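Local structure of alpha-glucosidase (Bacteroides thetaiotaomicron, 5XFM) at residues A[170-178]-A[451-459]; A[482-493]-A[521-531]. The protein hydrolyses beta-L-arabinopyranosides and alpha-galactosides, as a bifunctional, calcium-binding enzyme of glycoside hydrolase family 97. The protein carries 1 engineered substitution. All coordinates share one frame; numbering follows the deposited sequence.

From the N terminus, the chain first reaches 170-178, in the loop between strands 153-156 and 178-182 of the N-terminal region. Contact 1 brings it to 451-459, closing a loop of 272 residues that includes most of the parallel barrel sheet. Contact 2 opens later and joins 482-493 to 521-531 across 27 residues. The two contacts follow in series and neither nest nor cross. They still touch: S451 O lies 2.7 Å from E488 N, and S457 OG lies 2.6 Å from G490 O. Contact 1 ties the N-terminal region to the barrel. In contact 2, 482-493 bridges the outermost strands 448-451 and 526-528, consistent with closure of a (beta/alpha)8 barrel.

Contact 1: A[170-178]-A[451-459]; sequences KPSYEEEYK and SEAVLASEN. With CA (calcium ion), chain E.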
loop_
_atom_site.group_PDB
_atom_site.type_symbol
_atom_site.label_atom_id
_atom_site.label_comp_id
_atom_site.label_asym_id
_atom_site.label_seq_id
_atom_site.Cartn_x
_atom_site.Cartn_y
_atom_site.Cartn_z
ATOM N N LYS A 170 16.774 6.545 5.190
ATOM C CA LYS A 170 15.758 7.193 4.371
ATOM C C LYS A 170 16.261 7.399 2.938
ATOM O O LYS A 170 17.469 7.525 2.718
ATOM C CB LYS A 170 15.310 8.519 5.013
ATOM C CG LYS A 170 14.145 8.302 5.982
ATOM C CD LYS A 170 13.730 9.542 6.747
ATOM C CE LYS A 170 12.625 9.178 7.741
ATOM N NZ LYS A 170 11.774 10.327 8.167
ATOM N N PRO A 171 15.337 7.448 1.956
ATOM C CA PRO A 171 13.870 7.390 2.073
ATOM C C PRO A 171 13.319 6.024 2.460
ATOM O O PRO A 171 13.906 4.998 2.099
ATOM C CB PRO A 171 13.387 7.769 0.662
ATOM C CG PRO A 171 14.584 8.420 -0.007
ATOM C CD PRO A 171 15.755 7.683 0.564
ATOM N N SER A 172 12.193 6.016 3.172
ATOM C CA SER A 172 11.574 4.765 3.610
ATOM C C SER A 172 10.049 4.864 3.611
ATOM O O SER A 172 9.366 4.055 4.241
ATOM C CB SER A 172 12.081 4.375 5.007
ATOM O OG SER A 172 12.035 5.476 5.907
ATOM N N TYR A 173 9.530 5.857 2.890
ATOM C CA TYR A 173 8.092 6.057 2.743
ATOM C C TYR A 173 7.422 6.149 4.104
ATOM O O TYR A 173 6.385 5.535 4.358
ATOM C CB TYR A 173 7.487 4.929 1.890
ATOM C CG TYR A 173 7.762 5.106 0.416
ATOM C CD1 TYR A 173 9.067 5.216 -0.052
ATOM C CD2 TYR A 173 6.724 5.158 -0.511
ATOM C CE1 TYR A 173 9.334 5.383 -1.391
ATOM C CE2 TYR A 173 6.984 5.320 -1.865
ATOM C CZ TYR A 173 8.293 5.433 -2.295
ATOM O OH TYR A 173 8.572 5.597 -3.632
ATOM N N GLU A 174 8.042 6.920 4.988
ATOM C CA GLU A 174 7.543 7.077 6.344
ATOM C C GLU A 174 7.355 8.551 6.695
ATOM O O GLU A 174 7.991 9.065 7.605
ATOM C CB GLU A 174 8.490 6.387 7.338
ATOM C CG GLU A 174 8.231 4.884 7.469
ATOM C CD GLU A 174 9.400 4.105 8.072
ATOM O OE1 GLU A 174 10.498 4.669 8.229
ATOM O OE2 GLU A 174 9.200 2.927 8.432
ATOM N N GLU A 175 6.465 9.228 5.974
ATOM C CA GLU A 175 6.253 10.653 6.200
ATOM C C GLU A 175 4.788 10.976 6.478
ATOM O O GLU A 175 3.904 10.136 6.302
ATOM C CB GLU A 175 6.760 11.460 5.002
ATOM C CG GLU A 175 8.209 11.144 4.629
ATOM C CD GLU A 175 9.216 11.543 5.696
ATOM O OE1 GLU A 175 8.992 12.554 6.397
ATOM O OE2 GLU A 175 10.233 10.827 5.842
ATOM N N GLU A 176 4.539 12.200 6.924
ATOM C CA GLU A 176 3.212 12.586 7.377
ATOM C C GLU A 176 2.432 13.302 6.289
ATOM O O GLU A 176 3.021 13.887 5.380
ATOM C CB GLU A 176 3.310 13.481 8.609
ATOM C CG GLU A 176 3.834 12.780 9.835
ATOM C CD GLU A 176 3.986 13.719 11.006
ATOM O OE1 GLU A 176 3.006 13.886 11.765
ATOM O OE2 GLU A 176 5.076 14.301 11.159
ATOM N N TYR A 177 1.106 13.266 6.412
ATOM C CA TYR A 177 0.195 13.897 5.457
ATOM C C TYR A 177 -0.291 15.270 5.904
ATOM O O TYR A 177 -0.238 15.602 7.084
ATOM C CB TYR A 177 -1.034 13.014 5.220
ATOM C CG TYR A 177 -0.772 11.704 4.524
ATOM C CD1 TYR A 177 -0.323 10.594 5.238
ATOM C CD2 TYR A 177 -1.007 11.564 3.159
ATOM C CE1 TYR A 177 -0.095 9.387 4.616
ATOM C CE2 TYR A 177 -0.783 10.355 2.520
ATOM C CZ TYR A 177 -0.327 9.270 3.255
ATOM O OH TYR A 177 -0.103 8.068 2.639
ATOM N N LYS A 178 -0.748 16.060 4.934
ATOM C CA LYS A 178 -1.555 17.249 5.183
ATOM C C LYS A 178 -2.895 17.105 4.464
ATOM O O LYS A 178 -2.938 16.791 3.271
ATOM C CB LYS A 178 -0.848 18.521 4.715
ATOM C CG LYS A 178 0.460 18.825 5.412
ATOM C CD LYS A 178 0.920 20.244 5.089
ATOM C CE LYS A 178 1.385 20.368 3.638
ATOM N NZ LYS A 178 1.764 21.758 3.249
ATOM N N SER A 451 3.857 -4.957 2.875
ATOM C CA SER A 451 4.914 -3.953 2.944
ATOM C C SER A 451 4.630 -2.926 4.037
ATOM O O SER A 451 3.476 -2.713 4.422
ATOM C CB SER A 451 5.052 -3.221 1.604
ATOM O OG SER A 451 5.584 -4.059 0.597
ATOM N N GLU A 452 5.675 -2.268 4.523
ATOM C CA GLU A 452 5.475 -1.201 5.498
ATOM C C GLU A 452 5.082 0.061 4.713
ATOM O O GLU A 452 3.897 0.322 4.514
ATOM C CB GLU A 452 6.730 -0.989 6.356
ATOM C CG GLU A 452 6.549 -0.068 7.575
ATOM C CD GLU A 452 7.854 0.139 8.330
ATOM O OE1 GLU A 452 8.923 0.083 7.682
ATOM O OE2 GLU A 452 7.819 0.354 9.563
ATOM N N ALA A 453 6.076 0.803 4.231
ATOM C CA ALA A 453 5.859 2.006 3.418
ATOM C C ALA A 453 4.802 2.931 4.015
ATOM O O ALA A 453 3.966 3.478 3.299
ATOM C CB ALA A 453 5.472 1.621 1.997
ATOM N N VAL A 454 4.871 3.119 5.328
ATOM C CA VAL A 454 3.925 3.950 6.055
ATOM C C VAL A 454 4.493 4.191 7.444
ATOM O O VAL A 454 5.363 3.441 7.907
ATOM C CB VAL A 454 2.526 3.278 6.167
ATOM C CG1 VAL A 454 2.582 2.067 7.086
ATOM C CG2 VAL A 454 1.476 4.253 6.663
ATOM N N LEU A 455 4.021 5.248 8.095
ATOM C CA LEU A 455 4.311 5.467 9.495
ATOM C C LEU A 455 3.533 4.425 10.295
ATOM O O LEU A 455 2.349 4.599 10.586
ATOM C CB LEU A 455 3.947 6.898 9.898
ATOM C CG LEU A 455 5.008 7.892 9.424
ATOM C CD1 LEU A 455 4.512 9.312 9.453
ATOM C CD2 LEU A 455 6.245 7.748 10.301
ATOM N N ALA A 456 4.205 3.329 10.629
ATOM C CA ALA A 456 3.550 2.211 11.300
ATOM C C ALA A 456 3.376 2.464 12.797
ATOM O O ALA A 456 3.788 3.499 13.323
ATOM C CB ALA A 456 4.331 0.921 11.070
ATOM N N SER A 457 2.743 1.506 13.463
ATOM C CA SER A 457 2.424 1.604 14.880
ATOM C C SER A 457 3.653 1.802 15.766
ATOM O O SER A 457 3.536 2.300 16.889
ATOM C CB SER A 457 1.652 0.353 15.310
ATOM O OG SER A 457 2.481 -0.795 15.262
ATOM N N GLU A 458 4.824 1.406 15.262
ATOM C CA GLU A 458 6.086 1.597 15.984
ATOM C C GLU A 458 6.271 3.064 16.372
ATOM O O GLU A 458 6.786 3.376 17.446
ATOM C CB GLU A 458 7.284 1.105 15.146
ATOM C CG GLU A 458 7.635 1.988 13.941
ATOM C CD GLU A 458 8.876 1.527 13.182
ATOM O OE1 GLU A 458 9.677 0.740 13.740
ATOM O OE2 GLU A 458 9.051 1.965 12.021
ATOM N N ASN A 459 5.821 3.965 15.505
ATOM C CA ASN A 459 5.991 5.382 15.760
ATOM C C ASN A 459 5.168 5.809 16.974
ATOM O O ASN A 459 5.594 6.671 17.745
ATOM C CB ASN A 459 5.626 6.195 14.514
ATOM C CG ASN A 459 6.556 5.909 13.344
ATOM O OD1 ASN A 459 6.164 5.291 12.354
ATOM N ND2 ASN A 459 7.797 6.363 13.454
HETATM CA CA CA E . 10.120 1.044 9.858
HETATM O O HOH W 1 8.908 1.562 5.445
HETATM O O HOH W 2 6.871 3.107 10.116
HETATM O O HOH W 3 11.636 2.899 10.585
HETATM O O HOH W 4 3.053 7.501 6.539
HETATM O O HOH W 5 11.809 1.233 12.140
HETATM O O HOH W 6 12.157 0.699 8.717
HETATM O O HOH W 7 10.429 -1.263 10.496
#
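E174 reaches across to 451-459 and joins E452 and E458 on one calcium ion. Its CB rests 4.0 Å from L455 CD2. CG stands beside the backbone N (chi1 -83°) and passes 3.2 Å from V454 O. The chain beyond CG is extended and carries the carboxylate forward to the metal. There the two oxygens part. OE1 takes a hydrogen bond of 2.9 Å from S172 OG, which comes from above the carboxylate plane, and it also accepts from a metal-bound water. OE2 binds calcium at 2.5 Å.

E452 grips the same ion with both oxygens, OE1 at 2.7 Å from calcium and OE2 at 2.4 Å. Its carboxylate plane is turned 81° from that of E174. G434 N holds E452 OE1 from outside. E458, in helix 458-462, adds OE2 at 2.6 Å from calcium. Four waters bring the ligand atoms to eight. The site therefore lies where the N-terminal region meets the C-terminal end of a barrel strand, 448-451. Calcium at this junction is consistent with the active-site calcium of the family 97 relative SusB.

Waters also join the two segments. One, in the second shell of calcium, accepts from A456 N and lies within donating reach of V454 O and E174 OE2. Another, well away from the ion, accepts from L455 N and donates to E175 O. Y173 and A453 meet through their CB atoms, while Y173 OH turns elsewhere, to D408 and R439. Away from the metal, L455 CD1 packs 3.6 Å from E176 CG, and F466 of helix 464-468 touches both residues.

Contact 2: A[482-493]-A[521-531]; sequences NTVGSMEFGGCL and LLQNPVQNFAL. Engineered in segment 482-493: L493 (natural residue Phe).
N482 and Q523 are joined by a two-point pairing of side chain to backbone. Q523 N donates to N482 OD1 at 2.8 Å. In return N482 ND2 donates to Q523 O at 3.2 Å, in the plane of that carbonyl and on a lone pair. The N482 side chain leads away from its own N (chi1 -163°), which turns the amide to the other segment. ND2 also donates to G485 O. Q523 O is gripped twice, since M487 N reaches it at 3.1 Å in an almost straight bond of 175°. The Q523 side chain bends at chi2 and brings NE2 to S486 OG, which is also bonded to E442.

Further along, A530 N donates to G491 O at 2.9 Å. N528 N meets E488 OE2 at 3.3 Å, on the syn lone pair. Waters help to satisfy this buried carboxylate. One lies within donating reach of E488 OE1 and N528 O. Another accepts from G490 N, donates to Q527 OE1 and makes a weak bond to E488 OE2.

Apolar groups fill in around the bonds. L522 CD1 lies over one face of the F489 ring, 4.0 Å from its centroid, in a CH-pi contact 23° off the normal. The other methyl, L522 CD2, packs 3.7 Å from M487 CE. C492 CB packs obliquely against F529 CD2. The engineered L493 puts CD2 3.6 Å from A530 CB.

Helix 512-521 ends at L521, whose side chain rests on strand 567-574 of the C-terminal sheet. Strand 526-528 pairs in parallel with barrel strand 295-299 through Q527, G295 and G297, while M547 of helix 541-549 packs on C492 and F529.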
loop_
_atom_site.group_PDB
_atom_site.type_symbol
_atom_site.label_atom_id
_atom_site.label_comp_id
_atom_site.label_asym_id
_atom_site.label_seq_id
_atom_site.Cartn_x
_atom_site.Cartn_y
_atom_site.Cartn_z
ATOM N N ASN A 482 -3.281 2.368 1.786
ATOM C CA ASN A 482 -3.694 0.974 1.843
ATOM C C ASN A 482 -4.610 0.559 0.677
ATOM O O ASN A 482 -4.747 -0.633 0.377
ATOM C CB ASN A 482 -4.351 0.712 3.209
ATOM C CG ASN A 482 -4.460 -0.761 3.544
ATOM O OD1 ASN A 482 -5.347 -1.171 4.288
ATOM N ND2 ASN A 482 -3.557 -1.566 2.993
ATOM N N THR A 483 -5.217 1.537 0.001
ATOM C CA THR A 483 -6.126 1.243 -1.109
ATOM C C THR A 483 -5.393 0.669 -2.327
ATOM O O THR A 483 -5.987 -0.050 -3.127
ATOM C CB THR A 483 -6.938 2.509 -1.548
ATOM O OG1 THR A 483 -8.139 2.110 -2.207
ATOM C CG2 THR A 483 -6.143 3.411 -2.486
ATOM N N VAL A 484 -4.117 0.994 -2.490
ATOM C CA VAL A 484 -3.365 0.469 -3.626
ATOM C C VAL A 484 -2.525 -0.751 -3.267
ATOM O O VAL A 484 -1.852 -1.313 -4.132
ATOM C CB VAL A 484 -2.421 1.533 -4.235
ATOM C CG1 VAL A 484 -3.212 2.758 -4.687
ATOM C CG2 VAL A 484 -1.350 1.920 -3.237
ATOM N N GLY A 485 -2.545 -1.163 -2.002
ATOM C CA GLY A 485 -1.742 -2.309 -1.614
ATOM C C GLY A 485 -1.681 -2.658 -0.140
ATOM O O GLY A 485 -2.021 -1.843 0.726
ATOM N N SER A 486 -1.219 -3.878 0.137
ATOM C CA SER A 486 -1.089 -4.379 1.500
ATOM C C SER A 486 -0.238 -3.463 2.354
ATOM O O SER A 486 0.839 -3.025 1.944
ATOM C CB SER A 486 -0.485 -5.787 1.510
ATOM O OG SER A 486 -1.355 -6.734 0.936
ATOM N N MET A 487 -0.728 -3.195 3.557
ATOM C CA MET A 487 -0.046 -2.324 4.505
ATOM C C MET A 487 0.186 -3.042 5.833
ATOM O O MET A 487 -0.759 -3.291 6.584
ATOM C CB MET A 487 -0.863 -1.054 4.722
ATOM C CG MET A 487 -0.210 -0.011 5.594
ATOM S SD MET A 487 -1.271 1.437 5.717
ATOM C CE MET A 487 -2.668 0.769 6.621
ATOM N N GLU A 488 1.437 -3.395 6.107
ATOM C CA GLU A 488 1.780 -4.111 7.336
ATOM C C GLU A 488 1.972 -3.103 8.456
ATOM O O GLU A 488 3.089 -2.647 8.713
ATOM C CB GLU A 488 3.045 -4.951 7.153
ATOM C CG GLU A 488 2.813 -6.435 7.363
ATOM C CD GLU A 488 2.822 -6.841 8.837
ATOM O OE1 GLU A 488 3.512 -6.182 9.643
ATOM O OE2 GLU A 488 2.121 -7.809 9.199
ATOM N N PHE A 489 0.874 -2.745 9.110
ATOM C CA PHE A 489 0.861 -1.600 10.013
ATOM C C PHE A 489 1.261 -1.965 11.446
ATOM O O PHE A 489 1.806 -1.136 12.174
ATOM C CB PHE A 489 -0.530 -0.948 10.000
ATOM C CG PHE A 489 -0.620 0.308 10.819
ATOM C CD1 PHE A 489 -0.205 1.522 10.298
ATOM C CD2 PHE A 489 -1.122 0.273 12.110
ATOM C CE1 PHE A 489 -0.284 2.685 11.051
ATOM C CE2 PHE A 489 -1.204 1.428 12.869
ATOM C CZ PHE A 489 -0.786 2.638 12.335
ATOM N N GLY A 490 0.996 -3.202 11.852
ATOM C CA GLY A 490 1.271 -3.624 13.218
ATOM C C GLY A 490 0.311 -3.011 14.228
ATOM O O GLY A 490 0.685 -2.706 15.363
ATOM N N GLY A 491 -0.935 -2.839 13.806
ATOM C CA GLY A 491 -1.951 -2.187 14.611
ATOM C C GLY A 491 -2.587 -3.025 15.707
ATOM O O GLY A 491 -2.125 -4.123 16.031
ATOM N N CYS A 492 -3.653 -2.470 16.281
ATOM C CA CYS A 492 -4.383 -3.049 17.409
ATOM C C CYS A 492 -3.524 -3.092 18.663
ATOM O O CYS A 492 -3.019 -4.145 19.054
ATOM C CB CYS A 492 -4.915 -4.447 17.100
ATOM S SG CYS A 492 -6.140 -4.999 18.320
ATOM N N LEU A 493 -3.351 -1.927 19.273
ATOM C CA LEU A 493 -2.683 -1.821 20.560
ATOM C C LEU A 493 -3.739 -1.811 21.651
ATOM O O LEU A 493 -4.504 -0.856 21.773
ATOM C CB LEU A 493 -1.821 -0.557 20.631
ATOM C CG LEU A 493 -0.520 -0.584 19.828
ATOM C CD1 LEU A 493 -0.295 0.730 19.107
ATOM C CD2 LEU A 493 0.650 -0.892 20.741
ATOM N N LEU A 521 -10.309 -2.212 9.272
ATOM C CA LEU A 521 -9.996 -1.066 8.429
ATOM C C LEU A 521 -8.689 -1.228 7.653
ATOM O O LEU A 521 -8.633 -0.918 6.466
ATOM C CB LEU A 521 -9.928 0.207 9.271
ATOM C CG LEU A 521 -11.264 0.646 9.871
ATOM C CD1 LEU A 521 -11.084 1.870 10.759
ATOM C CD2 LEU A 521 -12.286 0.908 8.780
ATOM N N LEU A 522 -7.644 -1.713 8.320
ATOM C CA LEU A 522 -6.317 -1.796 7.707
ATOM C C LEU A 522 -5.983 -3.227 7.259
ATOM O O LEU A 522 -5.848 -4.128 8.089
ATOM C CB LEU A 522 -5.253 -1.284 8.693
ATOM C CG LEU A 522 -5.547 0.052 9.392
ATOM C CD1 LEU A 522 -4.366 0.525 10.235
ATOM C CD2 LEU A 522 -5.949 1.126 8.388
ATOM N N GLN A 523 -5.797 -3.410 5.952
ATOM C CA GLN A 523 -5.649 -4.741 5.353
ATOM C C GLN A 523 -4.194 -5.160 5.097
ATOM O O GLN A 523 -3.386 -4.390 4.559
ATOM C CB GLN A 523 -6.448 -4.797 4.038
ATOM C CG GLN A 523 -6.278 -6.070 3.220
ATOM C CD GLN A 523 -5.122 -5.957 2.236
ATOM O OE1 GLN A 523 -4.909 -4.903 1.631
ATOM N NE2 GLN A 523 -4.365 -7.039 2.081
ATOM N N ASN A 524 -3.870 -6.382 5.516
ATOM C CA ASN A 524 -2.608 -7.048 5.183
ATOM C C ASN A 524 -2.760 -8.550 5.443
ATOM O O ASN A 524 -3.292 -8.945 6.483
ATOM C CB ASN A 524 -1.442 -6.466 5.989
ATOM C CG ASN A 524 -0.080 -6.810 5.390
ATOM O OD1 ASN A 524 0.512 -7.841 5.711
ATOM N ND2 ASN A 524 0.413 -5.948 4.512
ATOM N N PRO A 525 -2.282 -9.393 4.512
ATOM C CA PRO A 525 -2.516 -10.844 4.540
ATOM C C PRO A 525 -1.963 -11.535 5.795
ATOM O O PRO A 525 -2.614 -12.404 6.378
ATOM C CB PRO A 525 -1.763 -11.344 3.300
ATOM C CG PRO A 525 -1.516 -10.142 2.473
ATOM C CD PRO A 525 -1.398 -9.005 3.401
ATOM N N VAL A 526 -0.762 -11.140 6.197
ATOM C CA VAL A 526 -0.156 -11.635 7.427
ATOM C C VAL A 526 -0.100 -10.494 8.438
ATOM O O VAL A 526 0.720 -9.585 8.308
ATOM C CB VAL A 526 1.261 -12.196 7.176
ATOM C CG1 VAL A 526 1.947 -12.551 8.487
ATOM C CG2 VAL A 526 1.199 -13.407 6.253
ATOM N N GLN A 527 -0.984 -10.528 9.430
ATOM C CA GLN A 527 -1.045 -9.452 10.415
ATOM C C GLN A 527 -0.248 -9.786 11.664
ATOM O O GLN A 527 -0.578 -10.720 12.392
ATOM C CB GLN A 527 -2.493 -9.145 10.810
ATOM C CG GLN A 527 -3.385 -8.581 9.702
ATOM C CD GLN A 527 -3.177 -7.100 9.429
ATOM O OE1 GLN A 527 -2.076 -6.569 9.572
ATOM N NE2 GLN A 527 -4.249 -6.422 9.042
ATOM N N ASN A 528 0.788 -8.997 11.917
ATOM C CA ASN A 528 1.497 -9.051 13.186
ATOM C C ASN A 528 0.984 -7.917 14.067
ATOM O O ASN A 528 1.504 -6.803 14.024
ATOM C CB ASN A 528 3.011 -8.955 12.982
ATOM C CG ASN A 528 3.542 -10.038 12.048
ATOM O OD1 ASN A 528 3.460 -11.231 12.345
ATOM N ND2 ASN A 528 4.094 -9.621 10.914
ATOM N N PHE A 529 -0.094 -8.195 14.796
ATOM C CA PHE A 529 -0.726 -7.214 15.671
ATOM C C PHE A 529 0.138 -6.885 16.875
ATOM O O PHE A 529 1.015 -7.668 17.259
ATOM C CB PHE A 529 -2.098 -7.708 16.137
ATOM C CG PHE A 529 -3.095 -7.863 15.027
ATOM C CD1 PHE A 529 -3.634 -9.103 14.729
ATOM C CD2 PHE A 529 -3.481 -6.768 14.271
ATOM C CE1 PHE A 529 -4.544 -9.246 13.706
ATOM C CE2 PHE A 529 -4.390 -6.902 13.249
ATOM C CZ PHE A 529 -4.928 -8.144 12.967
ATOM N N ALA A 530 -0.107 -5.722 17.468
ATOM C CA ALA A 530 0.683 -5.281 18.607
ATOM C C ALA A 530 0.103 -5.743 19.947
ATOM O O ALA A 530 0.091 -4.991 20.916
ATOM C CB ALA A 530 0.805 -3.772 18.585
ATOM N N LEU A 531 -0.351 -6.989 20.007
ATOM C CA LEU A 531 -0.819 -7.557 21.262
ATOM C C LEU A 531 0.366 -7.979 22.131
ATOM O O LEU A 531 1.495 -8.079 21.652
ATOM C CB LEU A 531 -1.742 -8.751 21.009
ATOM C CG LEU A 531 -3.041 -8.464 20.265
ATOM C CD1 LEU A 531 -3.857 -9.731 20.098
ATOM C CD2 LEU A 531 -3.835 -7.398 20.984
HETATM O O HOH W 8 -6.088 -2.970 0.345
HETATM O O HOH W 9 3.541 -5.692 12.315
HETATM O O HOH W 10 0.268 -6.092 10.635
#